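Local coordinates for glutamine amidotransferase domain-containing protein (Thermotoga maritima, PDB 1O1Y) that is a putative glutamine amidotransferase, probably releasing ammonia from glutamine for transfer to an acceptor that is not established, at residues A[17-22]-A[42-47]; A[124-129]-A[166-171]; A[69-74]-A[112-117]. All coordinates share one frame; numbering follows the deposited sequence. Where two conformers were deposited one is given.

Interaction 1: residues A[17-22]-A[42-47]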
loop_
_atom_site.group_PDB
_atom_site.type_symbol
_atom_site.label_atom_id
_atom_site.label_comp_id
_atom_site.label_asym_id
_atom_site.label_seq_id
_atom_site.Cartn_x
_atom_site.Cartn_y
_atom_site.Cartn_z
ATOM N N ALA A 17 1.873 -3.797 10.894
ATOM C CA ALA A 17 1.855 -4.205 9.489
ATOM C C ALA A 17 0.781 -5.304 9.296
ATOM O O ALA A 17 0.981 -6.458 9.653
ATOM C CB ALA A 17 3.231 -4.714 9.062
ATOM N N ILE A 18 -0.353 -4.911 8.737
ATOM C CA ILE A 18 -1.470 -5.809 8.515
ATOM C C ILE A 18 -1.292 -6.435 7.117
ATOM O O ILE A 18 -1.335 -5.765 6.098
ATOM C CB ILE A 18 -2.826 -5.093 8.625
ATOM C CG1 ILE A 18 -2.943 -4.372 9.986
ATOM C CG2 ILE A 18 -3.977 -6.081 8.421
ATOM C CD1 ILE A 18 -4.190 -3.453 10.090
ATOM N N ARG A 19 -1.074 -7.727 7.128
ATOM C CA ARG A 19 -0.658 -8.489 5.961
ATOM C C ARG A 19 -1.679 -9.565 5.553
ATOM O O ARG A 19 -2.154 -10.349 6.369
ATOM C CB ARG A 19 0.685 -9.141 6.254
ATOM C CG ARG A 19 1.225 -9.996 5.034
ATOM C CD ARG A 19 2.662 -10.421 5.168
ATOM N NE ARG A 19 2.857 -11.244 6.374
ATOM C CZ ARG A 19 4.026 -11.710 6.806
ATOM N NH1 ARG A 19 5.116 -11.619 6.056
ATOM N NH2 ARG A 19 4.096 -12.354 7.963
ATOM N N HIS A 20 -2.032 -9.553 4.281
ATOM C CA HIS A 20 -2.993 -10.504 3.740
ATOM C C HIS A 20 -2.401 -11.714 3.057
ATOM O O HIS A 20 -3.022 -12.776 3.028
ATOM C CB HIS A 20 -3.789 -9.776 2.735
ATOM C CG HIS A 20 -4.511 -8.614 3.300
ATOM N ND1 HIS A 20 -4.485 -7.370 2.711
ATOM C CD2 HIS A 20 -5.168 -8.466 4.476
ATOM C CE1 HIS A 20 -5.235 -6.540 3.422
ATOM N NE2 HIS A 20 -5.670 -7.185 4.494
ATOM N N VAL A 21 -1.211 -11.534 2.499
ATOM C CA VAL A 21 -0.533 -12.561 1.721
ATOM C C VAL A 21 0.909 -12.518 2.158
ATOM O O VAL A 21 1.489 -11.441 2.138
ATOM C CB VAL A 21 -0.627 -12.239 0.210
ATOM C CG1 VAL A 21 0.096 -13.276 -0.598
ATOM C CG2 VAL A 21 -2.129 -12.210 -0.243
ATOM N N GLU A 22 1.474 -13.665 2.538
ATOM C CA GLU A 22 2.796 -13.676 3.176
ATOM C C GLU A 22 3.882 -13.003 2.327
ATOM O O GLU A 22 4.694 -12.229 2.845
ATOM C CB GLU A 22 3.218 -15.086 3.530
ATOM C CG GLU A 22 4.536 -15.128 4.290
ATOM C CD GLU A 22 4.855 -16.514 4.804
ATOM O OE1 GLU A 22 4.096 -17.472 4.497
ATOM O OE2 GLU A 22 5.873 -16.638 5.521
ATOM N N TYR A 42 3.943 -7.778 12.541
ATOM C CA TYR A 42 3.030 -8.194 11.488
ATOM C C TYR A 42 1.745 -8.695 12.167
ATOM O O TYR A 42 1.778 -9.407 13.181
ATOM C CB TYR A 42 3.604 -9.331 10.648
ATOM C CG TYR A 42 4.517 -8.880 9.529
ATOM C CD1 TYR A 42 5.878 -9.057 9.605
ATOM C CD2 TYR A 42 3.987 -8.321 8.364
ATOM C CE1 TYR A 42 6.697 -8.676 8.586
ATOM C CE2 TYR A 42 4.793 -7.915 7.349
ATOM C CZ TYR A 42 6.144 -8.113 7.438
ATOM O OH TYR A 42 6.941 -7.705 6.423
ATOM N N LEU A 43 0.627 -8.343 11.588
ATOM C CA LEU A 43 -0.681 -8.904 11.972
ATOM C C LEU A 43 -1.215 -9.667 10.744
ATOM O O LEU A 43 -1.594 -9.062 9.766
ATOM C CB LEU A 43 -1.657 -7.828 12.380
ATOM C CG LEU A 43 -3.031 -8.347 12.834
ATOM C CD1 LEU A 43 -2.943 -9.148 14.114
ATOM C CD2 LEU A 43 -3.985 -7.172 12.982
ATOM N N ASP A 44 -1.185 -10.984 10.818
ATOM C CA ASP A 44 -1.643 -11.855 9.732
ATOM C C ASP A 44 -3.052 -12.301 10.058
ATOM O O ASP A 44 -3.289 -13.370 10.634
ATOM C CB ASP A 44 -0.719 -13.041 9.564
ATOM C CG ASP A 44 0.617 -12.619 8.973
ATOM O OD1 ASP A 44 1.629 -12.624 9.700
ATOM O OD2 ASP A 44 0.708 -12.235 7.805
ATOM N N THR A 45 -3.990 -11.443 9.700
ATOM C CA THR A 45 -5.381 -11.689 10.034
ATOM C C THR A 45 -5.947 -12.946 9.372
ATOM O O THR A 45 -6.799 -13.573 9.977
ATOM C CB THR A 45 -6.281 -10.509 9.666
ATOM O OG1 THR A 45 -6.033 -10.130 8.316
ATOM C CG2 THR A 45 -5.898 -9.261 10.531
ATOM N N PRO A 46 -5.508 -13.333 8.172
ATOM C CA PRO A 46 -6.042 -14.587 7.601
ATOM C C PRO A 46 -5.686 -15.800 8.403
ATOM O O PRO A 46 -6.338 -16.842 8.278
ATOM C CB PRO A 46 -5.434 -14.621 6.195
ATOM C CG PRO A 46 -5.125 -13.227 5.921
ATOM C CD PRO A 46 -4.587 -12.680 7.226
ATOM N N LYS A 47 -4.691 -15.686 9.268
ATOM C CA LYS A 47 -4.348 -16.756 10.185
ATOM C C LYS A 47 -5.139 -16.756 11.477
ATOM O O LYS A 47 -4.855 -17.548 12.364
ATOM C CB LYS A 47 -2.879 -16.689 10.543
ATOM C CG LYS A 47 -1.989 -16.893 9.361
ATOM C CD LYS A 47 -0.581 -17.029 9.847
ATOM C CE LYS A 47 0.406 -17.004 8.720
ATOM N NZ LYS A 47 1.665 -17.665 9.187
HETATM O O HOH W 1 -1.334 -12.938 6.081
#

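Interaction 2: residues A[124-129]-A[166-171]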
loop_
_atom_site.group_PDB
_atom_site.type_symbol
_atom_site.label_atom_id
_atom_site.label_comp_id
_atom_site.label_asym_id
_atom_site.label_seq_id
_atom_site.Cartn_x
_atom_site.Cartn_y
_atom_site.Cartn_z
ATOM N N GLY A 124 2.853 -4.585 -13.631
ATOM C CA GLY A 124 4.130 -4.135 -14.160
ATOM C C GLY A 124 4.471 -2.722 -13.796
ATOM O O GLY A 124 3.939 -2.186 -12.848
ATOM N N TRP A 125 5.334 -2.098 -14.607
ATOM C CA TRP A 125 5.856 -0.778 -14.259
ATOM C C TRP A 125 5.148 0.297 -15.085
ATOM O O TRP A 125 5.060 0.177 -16.312
ATOM C CB TRP A 125 7.381 -0.784 -14.509
ATOM C CG TRP A 125 8.101 -1.588 -13.478
ATOM C CD1 TRP A 125 8.500 -2.887 -13.576
ATOM C CD2 TRP A 125 8.507 -1.142 -12.180
ATOM N NE1 TRP A 125 9.133 -3.270 -12.408
ATOM C CE2 TRP A 125 9.153 -2.219 -11.544
ATOM C CE3 TRP A 125 8.420 0.061 -11.504
ATOM C CZ2 TRP A 125 9.683 -2.123 -10.272
ATOM C CZ3 TRP A 125 8.943 0.165 -10.252
ATOM C CH2 TRP A 125 9.587 -0.934 -9.642
ATOM N N TYR A 126 4.580 1.293 -14.408
ATOM C CA TYR A 126 3.744 2.303 -15.040
ATOM C C TYR A 126 4.061 3.638 -14.421
ATOM O O TYR A 126 4.462 3.721 -13.285
ATOM C CB TYR A 126 2.233 2.022 -14.813
ATOM C CG TYR A 126 1.681 0.734 -15.423
ATOM C CD1 TYR A 126 1.925 -0.496 -14.856
ATOM C CD2 TYR A 126 0.876 0.756 -16.553
ATOM C CE1 TYR A 126 1.453 -1.631 -15.400
ATOM C CE2 TYR A 126 0.362 -0.414 -17.099
ATOM C CZ TYR A 126 0.646 -1.613 -16.504
ATOM O OH TYR A 126 0.151 -2.804 -17.041
ATOM N N PHE A 127 3.790 4.697 -15.168
ATOM C CA PHE A 127 3.783 6.051 -14.585
ATOM C C PHE A 127 2.513 6.367 -13.788
ATOM O O PHE A 127 1.397 5.995 -14.171
ATOM C CB PHE A 127 3.919 7.092 -15.701
ATOM C CG PHE A 127 5.313 7.177 -16.302
ATOM C CD1 PHE A 127 6.388 7.509 -15.533
ATOM C CD2 PHE A 127 5.521 6.933 -17.641
ATOM C CE1 PHE A 127 7.678 7.616 -16.072
ATOM C CE2 PHE A 127 6.819 7.009 -18.168
ATOM C CZ PHE A 127 7.876 7.354 -17.370
ATOM N N VAL A 128 2.701 7.143 -12.725
ATOM C CA VAL A 128 1.667 7.870 -12.030
ATOM C C VAL A 128 2.144 9.303 -11.984
ATOM O O VAL A 128 3.342 9.600 -12.055
ATOM C CB VAL A 128 1.408 7.377 -10.582
ATOM C CG1 VAL A 128 0.780 5.976 -10.641
ATOM C CG2 VAL A 128 2.641 7.404 -9.720
ATOM N N GLU A 129 1.187 10.204 -11.909
ATOM C CA GLU A 129 1.476 11.621 -11.879
ATOM C C GLU A 129 0.904 12.245 -10.571
ATOM O O GLU A 129 -0.205 11.905 -10.077
ATOM C CB GLU A 129 0.874 12.303 -13.120
ATOM C CG GLU A 129 1.371 11.737 -14.468
ATOM C CD GLU A 129 0.692 10.470 -14.929
ATOM O OE1 GLU A 129 -0.529 10.312 -14.714
ATOM O OE2 GLU A 129 1.417 9.588 -15.518
ATOM N N SER A 166 -3.271 8.702 -13.039
ATOM C CA SER A 166 -2.589 8.015 -14.109
ATOM C C SER A 166 -3.400 8.071 -15.380
ATOM O O SER A 166 -4.577 8.443 -15.390
ATOM C CB SER A 166 -2.326 6.558 -13.761
ATOM O OG SER A 166 -3.534 5.802 -13.629
ATOM N N GLU A 167 -2.769 7.670 -16.473
ATOM C CA GLU A 167 -3.485 7.545 -17.714
ATOM C C GLU A 167 -4.615 6.511 -17.674
ATOM O O GLU A 167 -5.713 6.785 -18.160
ATOM C CB GLU A 167 -2.514 7.289 -18.854
ATOM C CG GLU A 167 -3.128 7.591 -20.195
ATOM C CD GLU A 167 -2.080 7.722 -21.258
ATOM O OE1 GLU A 167 -1.708 6.664 -21.808
ATOM O OE2 GLU A 167 -1.619 8.862 -21.510
ATOM N N LYS A 168 -4.387 5.332 -17.100
ATOM C CA LYS A 168 -5.438 4.324 -17.061
ATOM C C LYS A 168 -6.509 4.525 -15.979
ATOM O O LYS A 168 -7.696 4.188 -16.199
ATOM C CB LYS A 168 -4.847 2.915 -16.937
ATOM C CG LYS A 168 -4.161 2.443 -18.208
ATOM C CD LYS A 168 -3.243 1.236 -17.992
ATOM C CE LYS A 168 -3.920 -0.089 -18.190
ATOM N NZ LYS A 168 -4.327 -0.366 -19.615
ATOM N N TYR A 169 -6.095 5.054 -14.825
ATOM C CA TYR A 169 -6.935 5.155 -13.618
ATOM C C TYR A 169 -6.785 6.538 -13.013
ATOM O O TYR A 169 -5.680 6.995 -12.632
ATOM C CB TYR A 169 -6.631 3.999 -12.601
ATOM C CG TYR A 169 -7.054 2.723 -13.225
ATOM C CD1 TYR A 169 -8.403 2.468 -13.418
ATOM C CD2 TYR A 169 -6.139 1.832 -13.754
ATOM C CE1 TYR A 169 -8.833 1.364 -14.107
ATOM C CE2 TYR A 169 -6.576 0.674 -14.449
ATOM C CZ TYR A 169 -7.945 0.457 -14.599
ATOM O OH TYR A 169 -8.508 -0.605 -15.262
ATOM N N GLU A 170 -7.917 7.231 -12.942
ATOM C CA GLU A 170 -7.930 8.584 -12.406
ATOM C C GLU A 170 -7.438 8.603 -10.946
ATOM O O GLU A 170 -6.782 9.561 -10.500
ATOM C CB GLU A 170 -9.347 9.157 -12.458
ATOM C CG GLU A 170 -9.397 10.613 -12.014
ATOM C CD GLU A 170 -10.727 11.282 -12.319
ATOM O OE1 GLU A 170 -11.767 10.616 -12.176
ATOM O OE2 GLU A 170 -10.739 12.477 -12.694
ATOM N N ASN A 171 -7.787 7.566 -10.191
ATOM C CA ASN A 171 -7.490 7.552 -8.751
ATOM C C ASN A 171 -6.400 6.555 -8.383
ATOM O O ASN A 171 -6.640 5.367 -8.285
ATOM C CB ASN A 171 -8.780 7.312 -7.964
ATOM C CG ASN A 171 -9.834 8.331 -8.273
ATOM O OD1 ASN A 171 -9.566 9.544 -8.254
ATOM N ND2 ASN A 171 -11.069 7.866 -8.538
#

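Interaction 3: residues A[69-74]-A[112-117]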
loop_
_atom_site.group_PDB
_atom_site.type_symbol
_atom_site.label_atom_id
_atom_site.label_comp_id
_atom_site.label_asym_id
_atom_site.label_seq_id
_atom_site.Cartn_x
_atom_site.Cartn_y
_atom_site.Cartn_z
ATOM N N GLY A 69 -11.328 -9.139 -2.738
ATOM C CA GLY A 69 -12.112 -7.977 -3.093
ATOM C C GLY A 69 -12.569 -7.251 -1.837
ATOM O O GLY A 69 -12.813 -7.882 -0.802
ATOM N N ALA A 70 -12.754 -5.936 -1.943
ATOM C CA ALA A 70 -13.163 -5.124 -0.811
ATOM C C ALA A 70 -14.543 -5.457 -0.269
ATOM O O ALA A 70 -14.823 -5.118 0.854
ATOM C CB ALA A 70 -13.099 -3.625 -1.187
ATOM N N TYR A 71 -15.431 -6.075 -1.054
ATOM C CA TYR A 71 -16.752 -6.448 -0.609
ATOM C C TYR A 71 -16.841 -7.932 -0.308
ATOM O O TYR A 71 -17.940 -8.454 -0.199
ATOM C CB TYR A 71 -17.800 -6.125 -1.682
ATOM C CG TYR A 71 -17.816 -4.651 -2.019
ATOM C CD1 TYR A 71 -17.253 -4.186 -3.197
ATOM C CD2 TYR A 71 -18.337 -3.734 -1.128
ATOM C CE1 TYR A 71 -17.245 -2.821 -3.493
ATOM C CE2 TYR A 71 -18.353 -2.347 -1.420
ATOM C CZ TYR A 71 -17.795 -1.921 -2.606
ATOM O OH TYR A 71 -17.785 -0.611 -2.898
ATOM N N GLU A 72 -15.709 -8.620 -0.203
ATOM C CA GLU A 72 -15.762 -10.082 -0.068
ATOM C C GLU A 72 -15.609 -10.551 1.385
ATOM O O GLU A 72 -14.906 -11.528 1.669
ATOM C CB GLU A 72 -14.714 -10.723 -0.957
ATOM C CG GLU A 72 -15.000 -10.513 -2.435
ATOM C CD GLU A 72 -14.141 -11.413 -3.320
ATOM O OE1 GLU A 72 -14.723 -12.152 -4.092
ATOM O OE2 GLU A 72 -12.889 -11.397 -3.227
ATOM N N GLU A 73 -16.312 -9.880 2.300
ATOM C CA GLU A 73 -16.236 -10.254 3.713
ATOM C C GLU A 73 -16.770 -11.633 4.044
ATOM O O GLU A 73 -16.290 -12.242 4.996
ATOM C CB GLU A 73 -16.985 -9.259 4.614
ATOM C CG GLU A 73 -16.286 -7.926 4.668
ATOM C CD GLU A 73 -17.057 -6.846 3.936
ATOM O OE1 GLU A 73 -17.458 -7.095 2.752
ATOM O OE2 GLU A 73 -17.255 -5.768 4.573
ATOM N N GLU A 74 -17.746 -12.147 3.293
ATOM C CA GLU A 74 -18.280 -13.494 3.545
ATOM C C GLU A 74 -17.256 -14.559 3.171
ATOM O O GLU A 74 -17.079 -15.506 3.891
ATOM C CB GLU A 74 -19.634 -13.725 2.839
ATOM C CG GLU A 74 -20.757 -13.088 3.654
ATOM C CD GLU A 74 -22.162 -13.319 3.167
ATOM O OE1 GLU A 74 -22.377 -13.889 2.062
ATOM O OE2 GLU A 74 -23.081 -12.956 3.962
ATOM N N ALA A 112 -16.508 5.449 -0.450
ATOM C CA ALA A 112 -16.359 5.403 -1.915
ATOM C C ALA A 112 -16.519 3.981 -2.425
ATOM O O ALA A 112 -16.173 3.049 -1.734
ATOM C CB ALA A 112 -14.996 5.909 -2.321
ATOM N N SER A 113 -17.024 3.843 -3.644
ATOM C CA SER A 113 -17.169 2.552 -4.289
ATOM C C SER A 113 -15.815 2.043 -4.752
ATOM O O SER A 113 -14.931 2.809 -5.168
ATOM C CB SER A 113 -18.142 2.653 -5.494
ATOM O OG SER A 113 -19.449 3.021 -5.119
ATOM N N VAL A 114 -15.680 0.733 -4.702
ATOM C CA VAL A 114 -14.570 0.004 -5.269
ATOM C C VAL A 114 -15.126 -0.932 -6.340
ATOM O O VAL A 114 -16.212 -1.521 -6.198
ATOM C CB VAL A 114 -13.877 -0.833 -4.151
ATOM C CG1 VAL A 114 -12.786 -1.735 -4.707
ATOM C CG2 VAL A 114 -13.408 0.100 -3.056
ATOM N N TYR A 115 -14.378 -1.070 -7.428
ATOM C CA TYR A 115 -14.880 -1.806 -8.586
ATOM C C TYR A 115 -13.798 -2.175 -9.547
ATOM O O TYR A 115 -12.698 -1.639 -9.499
ATOM C CB TYR A 115 -15.926 -1.001 -9.348
ATOM C CG TYR A 115 -15.538 0.459 -9.542
ATOM C CD1 TYR A 115 -14.772 0.864 -10.632
ATOM C CD2 TYR A 115 -15.953 1.441 -8.627
ATOM C CE1 TYR A 115 -14.405 2.189 -10.812
ATOM C CE2 TYR A 115 -15.609 2.777 -8.807
ATOM C CZ TYR A 115 -14.829 3.157 -9.901
ATOM O OH TYR A 115 -14.487 4.479 -10.089
ATOM N N ARG A 116 -14.133 -3.123 -10.408
ATOM C CA ARG A 116 -13.204 -3.597 -11.442
ATOM C C ARG A 116 -12.868 -2.450 -12.382
ATOM O O ARG A 116 -13.767 -1.764 -12.882
ATOM C CB ARG A 116 -13.795 -4.768 -12.233
ATOM C CG ARG A 116 -12.761 -5.526 -13.099
ATOM C CD ARG A 116 -13.353 -6.645 -13.923
ATOM N NE ARG A 116 -14.221 -6.097 -14.965
ATOM C CZ ARG A 116 -13.820 -5.709 -16.181
ATOM N NH1 ARG A 116 -12.545 -5.796 -16.552
ATOM N NH2 ARG A 116 -14.713 -5.221 -17.040
ATOM N N GLY A 117 -11.566 -2.249 -12.612
ATOM C CA GLY A 117 -11.116 -1.256 -13.544
ATOM C C GLY A 117 -11.553 -1.533 -14.960
ATOM O O GLY A 117 -11.512 -2.682 -15.418
HETATM O O HOH W 2 -17.930 1.074 -0.953
#

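Interaction 1: residues A[17-22]-A[42-47]
Arg19 and Asp44 lie side by side and meet through a two-pronged, side-on salt bridge. NE of Arg19 donates to OD2 of Asp44 at 2.8 Å and NH2 of Arg19 to OD1 of Asp44 at 3.0 Å, each oxygen offering its syn lone pair. Guanidinium and carboxylate are nearly coplanar. One face of the same guanidinium lies flat on the Tyr42 ring, the planes 7° apart, with CZ of Arg19 3.9 Å from the ring centroid: a stacked cation-pi pair. Glu22 CG covers part of the opposite face, and Arg19 NH1 makes a weak bond to the Glu22 carbonyl. The arginine reaches this slot because CG stands anti to the backbone N (chi1 -180°) and the chain bends at chi3. A water donates to both Arg19 O and Asp44 OD2, giving this carboxylate oxygen a further partner. An alanine in place of Arg19 would probably leave the Asp44 carboxylate without its charged mate and take the stacked guanidinium off the Tyr42 ring.

The backbones run as parallel strands, joined by Leu43 N to Ala17 O at 2.7 Å and Arg19 N to Leu43 O at 3.0 Å. Ala17 CB packs against CD2 of Tyr42, whose hydroxyl bonds to Glu30 and to Leu26 N; Ile18 and Leu43 point to the other sheet face. Farther along both segments, His20 NE2 and Thr45 OG1 both bond to the carboxylate of Glu82. Strands 14-18 and 39-43 belong to a beta-alpha-beta unit with helix 28-35, at one border of the flavodoxin-like sheet; strand 60-63 flanks 14-18 on its other side, and helix 78-92 packs on Ile18 and Leu43.

Interaction 2: residues A[124-129]-A[166-171]
Glu129 bends its side chain toward the start of the loop 166-171, where its carboxylate meets the backbone of Ser166. From CB, CG stands anti to the carbonyl carbon, and the chain folds at chi2 (81°), which sets CD 4.2 Å from CA of Ser166. At the tip, OE1 of Glu129 comes within 3.1 Å of Ser166 CA and lies 3.9 Å from Glu167 N; no hydrogen bond across the two segments results. The Ser166 side chain approaches the strand with its CB, 3.8 Å from the carbonyl O of Phe127 and more loosely placed beside CG1 of Val128. Its OG turns into its own loop, donates to Tyr169 O at 2.7 Å and is also bonded to Gln172 NE2.

Strand 125-130 lies in the large mixed sheet of this glutamine amidotransferase fold, between strands 161-165 and 143-150 and antiparallel to both. The backbone pairing of Glu129 with Thr165 brings the loop leaving 161-165 close to the strand, just before the chain returns as strand 173-176.

Farther along, the Lys168 chain bends at chi3 and chi4; the Lys168 and Tyr126 side chains cross at a slant, CD of Lys168 4.1 Å from CE2 of Tyr126. NZ of Lys168 bonds to the carbonyl of Asn119, whereas the Tyr126 hydroxyl is bonded to Ile123 N.

Interaction 3: residues A[69-74]-A[112-117]
Tyr71 reaches across to Val114 with one edge of its ring, and the two side chains lie obliquely to each other. The carbonyl O of Val114 sits at that edge, in the ring plane, 3.2 Å from CE1 of Tyr71. CE1 of Tyr71 is also 4.0 Å from CB of Val114, an apolar contact beside the polar one. At the tip of the ring, the Tyr71 hydroxyl accepts a nearly straight bond from Val114 N, 3.1 Å long with 167° at the hydrogen. Backbone N and O of the same valine therefore both face the tyrosine, one at its hydroxyl and one at its rim. With Val114 CG1 anti to the backbone N (chi1 174°), that methyl is placed where Ala70 CB meets it at 4.0 Å.

The approaching loop is held in shape by a type I turn from Gly69 to Glu72, closed by Glu72 N to Gly69 O, while Glu72 OE2 takes a bond from Gly69 N. The loop leads from strand 60-63 to helix 78-92.

A water 2.6 Å from Tyr71 OH donates to Ala112 O at 2.8 Å, carrying the polar link on to the carbonyl of Ala112. Ser113 and Tyr115 make backbone bonds to Asp155 and Thr153, beside and within strand 152-154, whereas the Val114 N-H is taken by the Tyr71 hydroxyl. The phenol thus supplies an acceptor to an N-H of strand 114-116, next to apolar packing.

Along the chain, interaction 1 closes first, interaction 3 follows, and interaction 2 comes last. Interactions 1 and 2 both reach the ten-stranded mixed sheet on opposite sides of the chain's centre, their centres about 27 Å apart: the first pairs adjacent strands at its parallel border, the second joins a strand to the loop beside it in the antiparallel part. Interaction 3 sets the loop after strand 60-63 on the small separate sheet of 114-116 and 152-154, centred about 19 Å from interaction 1 and 20 Å from interaction 2. It touches the latter where Tyr169 OH packs on Gly117 CA at 3.2 Å.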